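Carboxylase (Deinococcus radiodurans, PDB 5H80) probably catalyses the ATP-dependent carboxylation of biotin, as the biotin carboxylase domain of a single-chain bacterial carboxylase. Local coordinates at residues A243-S248 and G346-A351; W253-T258 and E268-P273. One frame throughout, in Å; residues are numbered along the deposited sequence.

Contact 1: A243-S248 and G346-A351; sequences AGDGQS and GETLTA
A hairpin turn meets the start of a short helix where D245, closing strand 236-245, reaches across to L349 at the beginning of helix 349-352. The backbone N of L349 donates to D245 OD2 over 3.0 Å, nearly straight at 166° and from the anti side of the carboxylate. The other oxygen faces its own chain: OD1 takes the backbone N of Q247 at 2.8 Å, an Asx turn, and the backbone N of S248, which comes in almost along the C-O bond. With CG set between its backbone N and carbonyl carbon (chi1 65°), the carboxylate spans turn and helix start, and three amides fix its rotation.

This carboxylate, whose charge the three N-H groups would probably offset in part, ties the tight turn between strands 236-245 and 249-256 of the ATP-grasp domain to the chain leaving helix 336-344. T348 is the N-cap of the short helix, its OG1 accepting from A351 N at 3.2 Å.

Beside this polar bridge the L349 side chain crosses that of D245 at about a right angle and forks over the hairpin: CD2 rests 4.0 Å from A243 CB, while CD1 lies against S248 CB. L343 of helix 336-344 touches both D245 and L349.

Contact 2: W253-T258 and E268-P273; sequences WERDCT and EFAPAP
An antiparallel bridge in the ATP-grasp region joins the end of strand 249-256 to strand 264-270, with D256 and F269 as its hydrogen-bonded pair. D256 N donates to F269 O at 2.9 Å, and F269 N returns the bond to D256 O at 2.8 Å. The same D256 O lies at the edge of the F269 ring, 3.7 Å from CD2. This single bridge joins strands of two separate sheets.

Past the bridge the second segment turns at P271, which follows a cis peptide bond, and a side chain takes over the pairing. A272 N gives its hydrogen to E254 OE2 at 2.7 Å, with an N-H...O angle of 143° and from the anti side of the carboxylate. The bend at chi2 (-65°) turns the E254 carboxylate toward A272 N, while E254 CG lies 3.6 Å from A272 CB. R280 forms a salt bridge with the other oxygen, OE1, so both carboxylate oxygens have partners.

D256 CB packs against A272 CB; with CG anti to the backbone N (chi1 -172°) the carboxylate is carried toward T258. There OD1 accepts from T258 N in an Asx turn and from T258 OG1, both on one face of the carboxylate, while OD2 forms a salt bridge with R236. Farther along, C257 SG packs 3.7 Å from E268 CG.

Strand 236-245 flanks the first segment and strand 367-374 the second, W331 of helix 325-332 touches A270 and P271, and L434 of helix 434-446 packs on F269 and P273.

Strands 236-245 and 249-256, neighbours in one antiparallel sheet, carry both contacts: contact 1 starts at the turn joining them, and contact 2 lies at the far end of the second strand. Their centres are 24 Å apart and their nearest atoms about 8 Å, so the two do not touch. Along the chain contact 2 is nested within the loop closed by contact 1. One hairpin thus makes different attachments at its two ends, one to a helix start, the other to a second sheet. All four segments belong to the ATP-grasp part of the chain.

Contact 1: A243-S248 and G346-A351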
ATOM      1  N   ALA A 243      -4.603  21.130   7.001  1.00 20.03           N
ATOM      2  CA  ALA A 243      -5.287  20.659   8.166  1.00 22.20           C
ATOM      3  C   ALA A 243      -5.195  21.678   9.255  1.00 20.37           C
ATOM      4  O   ALA A 243      -4.117  22.287   9.512  1.00 22.89           O
ATOM      5  CB  ALA A 243      -4.664  19.285   8.700  1.00 25.03           C
ATOM      6  N   GLY A 244      -6.197  21.671  10.097  1.00 20.81           N
ATOM      7  CA  GLY A 244      -6.277  22.514  11.311  1.00 20.47           C
ATOM      8  C   GLY A 244      -7.071  21.998  12.456  1.00 18.15           C
ATOM      9  O   GLY A 244      -7.954  21.134  12.319  1.00 22.12           O
ATOM     10  N   ASP A 245      -6.808  22.534  13.629  1.00 19.02           N
ATOM     11  CA  ASP A 245      -7.558  22.094  14.826  1.00 22.94           C
ATOM     12  C   ASP A 245      -8.368  23.239  15.430  1.00 28.96           C
ATOM     13  O   ASP A 245      -8.794  23.213  16.601  1.00 27.33           O
ATOM     14  CB  ASP A 245      -6.622  21.429  15.768  1.00 27.71           C
ATOM     15  CG  ASP A 245      -5.585  22.371  16.306  1.00 23.58           C
ATOM     16  OD1 ASP A 245      -5.632  23.674  16.076  1.00 26.28           O
ATOM     17  OD2 ASP A 245      -4.625  21.828  16.861  1.00 28.80           O
ATOM     18  N   GLY A 246      -8.492  24.306  14.641  1.00 26.78           N
ATOM     19  CA  GLY A 246      -9.095  25.549  15.182  1.00 32.93           C
ATOM     20  C   GLY A 246      -8.215  26.523  15.944  1.00 34.03           C
ATOM     21  O   GLY A 246      -8.616  27.627  16.153  1.00 38.74           O
ATOM     22  N   GLN A 247      -7.002  26.129  16.362  1.00 27.67           N
ATOM     23  CA  GLN A 247      -6.022  27.002  16.999  1.00 29.73           C
ATOM     24  C   GLN A 247      -4.832  27.194  16.157  1.00 32.01           C
ATOM     25  O   GLN A 247      -4.247  28.260  16.188  1.00 34.04           O
ATOM     26  CB  GLN A 247      -5.599  26.442  18.350  1.00 31.73           C
ATOM     27  CG  GLN A 247      -6.739  26.073  19.302  1.00 38.86           C
ATOM     28  CD  GLN A 247      -6.229  25.534  20.626  1.00 46.63           C
ATOM     29  OE1 GLN A 247      -6.017  26.304  21.546  1.00 54.53           O
ATOM     30  NE2 GLN A 247      -5.994  24.206  20.714  1.00 48.39           N
ATOM     31  N   SER A 248      -4.437  26.133  15.434  1.00 29.02           N
ATOM     32  CA  SER A 248      -3.282  26.020  14.586  1.00 27.44           C
ATOM     33  C   SER A 248      -3.628  25.398  13.266  1.00 23.75           C
ATOM     34  O   SER A 248      -4.637  24.738  13.146  1.00 22.58           O
ATOM     35  CB  SER A 248      -2.306  25.023  15.212  1.00 33.69           C
ATOM     36  OG  SER A 248      -1.629  25.606  16.282  1.00 42.96           O
ATOM     37  N   GLY A 346     -12.587  17.059  18.147  1.00 24.31           N
ATOM     38  CA  GLY A 346     -12.022  18.018  19.092  1.00 26.52           C
ATOM     39  C   GLY A 346     -10.607  17.733  19.509  1.00 24.58           C
ATOM     40  O   GLY A 346     -10.075  18.483  20.336  1.00 28.42           O
ATOM     41  N   GLU A 347      -9.877  16.817  18.837  1.00 25.51           N
ATOM     42  CA  GLU A 347      -8.518  16.740  19.148  1.00 23.55           C
ATOM     43  C   GLU A 347      -7.614  17.760  18.417  1.00 22.01           C
ATOM     44  O   GLU A 347      -7.908  18.200  17.303  1.00 26.35           O
ATOM     45  CB  GLU A 347      -7.966  15.323  18.976  1.00 21.73           C
ATOM     46  CG  GLU A 347      -8.237  14.426  20.202  1.00 22.69           C
ATOM     47  CD  GLU A 347      -7.886  12.916  20.003  1.00 23.71           C
ATOM     48  OE1 GLU A 347      -8.291  12.263  19.043  1.00 28.92           O
ATOM     49  OE2 GLU A 347      -7.107  12.414  20.890  1.00 26.11           O
ATOM     50  N   THR A 348      -6.442  17.990  18.978  1.00 21.01           N
ATOM     51  CA  THR A 348      -5.368  18.853  18.370  1.00 22.65           C
ATOM     52  C   THR A 348      -4.614  18.194  17.177  1.00 22.73           C
ATOM     53  O   THR A 348      -4.574  16.964  17.032  1.00 22.97           O
ATOM     54  CB  THR A 348      -4.361  19.415  19.349  1.00 27.85           C
ATOM     55  OG1 THR A 348      -3.527  18.337  19.868  1.00 22.00           O
ATOM     56  CG2 THR A 348      -5.013  20.154  20.500  1.00 27.58           C
ATOM     57  N   LEU A 349      -3.965  18.966  16.363  1.00 25.92           N
ATOM     58  CA  LEU A 349      -3.109  18.404  15.272  1.00 21.49           C
ATOM     59  C   LEU A 349      -2.085  17.472  15.869  1.00 22.67           C
ATOM     60  O   LEU A 349      -1.854  16.424  15.339  1.00 24.07           O
ATOM     61  CB  LEU A 349      -2.280  19.465  14.586  1.00 24.31           C
ATOM     62  CG  LEU A 349      -3.168  20.405  13.773  1.00 21.79           C
ATOM     63  CD1 LEU A 349      -2.355  21.584  13.290  1.00 27.26           C
ATOM     64  CD2 LEU A 349      -3.786  19.619  12.585  1.00 27.48           C
ATOM     65  N   THR A 350      -1.473  17.881  16.957  1.00 24.39           N
ATOM     66  CA  THR A 350      -0.472  17.013  17.572  1.00 20.50           C
ATOM     67  C   THR A 350      -1.099  15.655  18.028  1.00 22.57           C
ATOM     68  O   THR A 350      -0.491  14.611  17.797  1.00 25.08           O
ATOM     69  CB  THR A 350       0.199  17.740  18.749  1.00 25.61           C
ATOM     70  OG1 THR A 350       1.033  18.750  18.234  1.00 28.95           O
ATOM     71  CG2 THR A 350       1.074  16.792  19.573  1.00 32.46           C
ATOM     72  N   ALA A 351      -2.235  15.635  18.676  1.00 23.00           N
ATOM     73  CA  ALA A 351      -2.957  14.413  19.158  1.00 27.53           C
ATOM     74  C   ALA A 351      -3.363  13.478  17.987  1.00 21.68           C
ATOM     75  O   ALA A 351      -3.509  12.260  18.225  1.00 24.48           O
ATOM     76  CB  ALA A 351      -4.185  14.804  19.949  1.00 25.06           C
TER

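Contact 2: W253-T258 and E268-P273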
ATOM      1  N   TRP A 253       1.953  19.445   2.218  1.00 20.22           N
ATOM      2  CA  TRP A 253       2.546  19.816   0.968  1.00 18.11           C
ATOM      3  C   TRP A 253       1.501  19.864  -0.161  1.00 21.83           C
ATOM      4  O   TRP A 253       0.314  20.094   0.104  1.00 22.05           O
ATOM      5  CB  TRP A 253       3.795  18.886   0.610  1.00 19.84           C
ATOM      6  CG  TRP A 253       4.861  19.038   1.719  1.00 20.24           C
ATOM      7  CD1 TRP A 253       5.860  19.957   1.803  1.00 21.70           C
ATOM      8  CD2 TRP A 253       5.054  18.132   2.803  1.00 21.19           C
ATOM      9  NE1 TRP A 253       6.632  19.707   2.903  1.00 23.34           N
ATOM     10  CE2 TRP A 253       6.152  18.611   3.553  1.00 22.37           C
ATOM     11  CE3 TRP A 253       4.342  16.971   3.251  1.00 21.13           C
ATOM     12  CZ2 TRP A 253       6.623  17.927   4.707  1.00 22.11           C
ATOM     13  CZ3 TRP A 253       4.808  16.323   4.459  1.00 22.26           C
ATOM     14  CH2 TRP A 253       5.935  16.769   5.083  1.00 20.72           C
ATOM     15  N   GLU A 254       1.903  19.533  -1.370  1.00 20.57           N
ATOM     16  CA  GLU A 254       1.143  19.770  -2.552  1.00 21.10           C
ATOM     17  C   GLU A 254       0.747  18.573  -3.345  1.00 21.23           C
ATOM     18  O   GLU A 254       1.386  17.494  -3.306  1.00 22.19           O
ATOM     19  CB  GLU A 254       1.822  20.789  -3.457  1.00 21.31           C
ATOM     20  CG  GLU A 254       2.890  20.383  -4.448  1.00 22.26           C
ATOM     21  CD  GLU A 254       4.189  19.827  -3.831  1.00 24.59           C
ATOM     22  OE1 GLU A 254       4.387  20.045  -2.626  1.00 22.52           O
ATOM     23  OE2 GLU A 254       4.920  19.262  -4.645  1.00 23.20           O
ATOM     24  N   ARG A 255      -0.148  18.810  -4.316  1.00 21.16           N
ATOM     25  CA  ARG A 255      -0.509  17.836  -5.379  1.00 19.49           C
ATOM     26  C   ARG A 255      -0.691  18.575  -6.674  1.00 23.55           C
ATOM     27  O   ARG A 255      -1.033  19.794  -6.639  1.00 25.19           O
ATOM     28  CB  ARG A 255      -1.850  17.143  -5.099  1.00 19.91           C
ATOM     29  CG  ARG A 255      -1.964  16.201  -3.962  1.00 18.69           C
ATOM     30  CD  ARG A 255      -3.365  15.673  -3.659  1.00 18.13           C
ATOM     31  NE  ARG A 255      -4.337  16.665  -3.202  1.00 17.84           N
ATOM     32  CZ  ARG A 255      -4.720  16.841  -1.957  1.00 21.63           C
ATOM     33  NH1 ARG A 255      -4.218  16.123  -0.927  1.00 23.10           N
ATOM     34  NH2 ARG A 255      -5.639  17.729  -1.712  1.00 23.92           N
ATOM     35  N   ASP A 256      -0.376  17.901  -7.787  1.00 22.56           N
ATOM     36  CA  ASP A 256      -0.516  18.481  -9.107  1.00 21.77           C
ATOM     37  C   ASP A 256      -1.512  17.666  -9.857  1.00 22.88           C
ATOM     38  O   ASP A 256      -1.319  16.463 -10.093  1.00 21.66           O
ATOM     39  CB  ASP A 256       0.763  18.559  -9.809  1.00 19.29           C
ATOM     40  CG  ASP A 256       0.736  19.332 -11.146  1.00 19.89           C
ATOM     41  OD1 ASP A 256      -0.026  18.953 -12.050  1.00 22.45           O
ATOM     42  OD2 ASP A 256       1.579  20.271 -11.190  1.00 24.05           O
ATOM     43  N   CYS A 257      -2.527  18.368 -10.282  1.00 18.66           N
ATOM     44  CA  CYS A 257      -3.678  17.755 -10.948  1.00 22.05           C
ATOM     45  C   CYS A 257      -3.878  18.412 -12.349  1.00 25.74           C
ATOM     46  O   CYS A 257      -5.026  18.643 -12.786  1.00 26.65           O
ATOM     47  CB  CYS A 257      -4.920  17.973 -10.174  1.00 25.88           C
ATOM     48  SG  CYS A 257      -4.808  17.476  -8.417  1.00 31.61           S
ATOM     49  N   THR A 258      -2.796  18.678 -13.036  1.00 25.30           N
ATOM     50  CA  THR A 258      -2.830  19.410 -14.316  1.00 25.09           C
ATOM     51  C   THR A 258      -3.518  18.701 -15.476  1.00 28.34           C
ATOM     52  O   THR A 258      -4.135  19.308 -16.342  1.00 25.56           O
ATOM     53  CB  THR A 258      -1.402  19.854 -14.648  1.00 23.53           C
ATOM     54  OG1 THR A 258      -0.859  20.740 -13.635  1.00 21.38           O
ATOM     55  CG2 THR A 258      -1.283  20.435 -16.161  1.00 25.75           C
ATOM     56  N   GLU A 268      -3.287  12.556 -10.885  1.00 24.53           N
ATOM     57  CA  GLU A 268      -2.978  13.518  -9.820  1.00 23.67           C
ATOM     58  C   GLU A 268      -1.675  13.044  -9.197  1.00 22.63           C
ATOM     59  O   GLU A 268      -1.605  11.924  -8.720  1.00 24.90           O
ATOM     60  CB  GLU A 268      -4.161  13.560  -8.848  1.00 30.03           C
ATOM     61  CG  GLU A 268      -5.451  14.047  -9.586  1.00 33.22           C
ATOM     62  CD  GLU A 268      -6.728  13.414  -9.119  1.00 34.01           C
ATOM     63  OE1 GLU A 268      -6.812  12.174  -9.051  1.00 37.30           O
ATOM     64  OE2 GLU A 268      -7.643  14.200  -8.836  1.00 38.43           O
ATOM     65  N   PHE A 269      -0.706  13.944  -9.073  1.00 22.31           N
ATOM     66  CA  PHE A 269       0.671  13.630  -8.621  1.00 20.98           C
ATOM     67  C   PHE A 269       1.011  14.267  -7.232  1.00 23.81           C
ATOM     68  O   PHE A 269       0.614  15.347  -6.904  1.00 19.78           O
ATOM     69  CB  PHE A 269       1.648  14.085  -9.673  1.00 19.95           C
ATOM     70  CG  PHE A 269       1.533  13.405 -10.899  1.00 23.33           C
ATOM     71  CD1 PHE A 269       2.436  12.418 -11.237  1.00 19.25           C
ATOM     72  CD2 PHE A 269       0.553  13.723 -11.835  1.00 22.19           C
ATOM     73  CE1 PHE A 269       2.380  11.810 -12.424  1.00 23.95           C
ATOM     74  CE2 PHE A 269       0.537  13.099 -13.088  1.00 20.81           C
ATOM     75  CZ  PHE A 269       1.392  12.079 -13.333  1.00 22.72           C
ATOM     76  N   ALA A 270       1.725  13.563  -6.315  1.00 20.12           N
ATOM     77  CA  ALA A 270       2.182  14.173  -5.043  1.00 21.41           C
ATOM     78  C   ALA A 270       3.643  13.547  -4.941  1.00 23.06           C
ATOM     79  O   ALA A 270       3.793  12.268  -4.930  1.00 23.23           O
ATOM     80  CB  ALA A 270       1.323  13.926  -3.871  1.00 22.06           C
ATOM     81  N   PRO A 271       4.688  14.364  -4.996  1.00 25.77           N
ATOM     82  CA  PRO A 271       4.715  15.789  -5.176  1.00 26.93           C
ATOM     83  C   PRO A 271       4.339  16.244  -6.546  1.00 20.97           C
ATOM     84  O   PRO A 271       4.195  15.484  -7.518  1.00 22.36           O
ATOM     85  CB  PRO A 271       6.189  16.134  -4.954  1.00 26.93           C
ATOM     86  CG  PRO A 271       6.926  14.916  -5.453  1.00 29.24           C
ATOM     87  CD  PRO A 271       6.058  13.761  -5.091  1.00 25.86           C
ATOM     88  N   ALA A 272       4.187  17.553  -6.668  1.00 24.99           N
ATOM     89  CA  ALA A 272       4.232  18.156  -7.974  1.00 22.42           C
ATOM     90  C   ALA A 272       5.589  17.981  -8.700  1.00 22.18           C
ATOM     91  O   ALA A 272       6.556  18.520  -8.145  1.00 27.51           O
ATOM     92  CB  ALA A 272       3.932  19.657  -7.836  1.00 23.85           C
ATOM     93  N   PRO A 273       5.619  17.310  -9.854  1.00 21.68           N
ATOM     94  CA  PRO A 273       6.958  17.074 -10.522  1.00 25.24           C
ATOM     95  C   PRO A 273       7.652  18.310 -10.958  1.00 24.46           C
ATOM     96  O   PRO A 273       6.997  19.254 -11.453  1.00 21.69           O
ATOM     97  CB  PRO A 273       6.683  16.069 -11.609  1.00 26.43           C
ATOM     98  CG  PRO A 273       5.284  15.559 -11.383  1.00 24.62           C
ATOM     99  CD  PRO A 273       4.538  16.531 -10.510  1.00 22.47           C
TER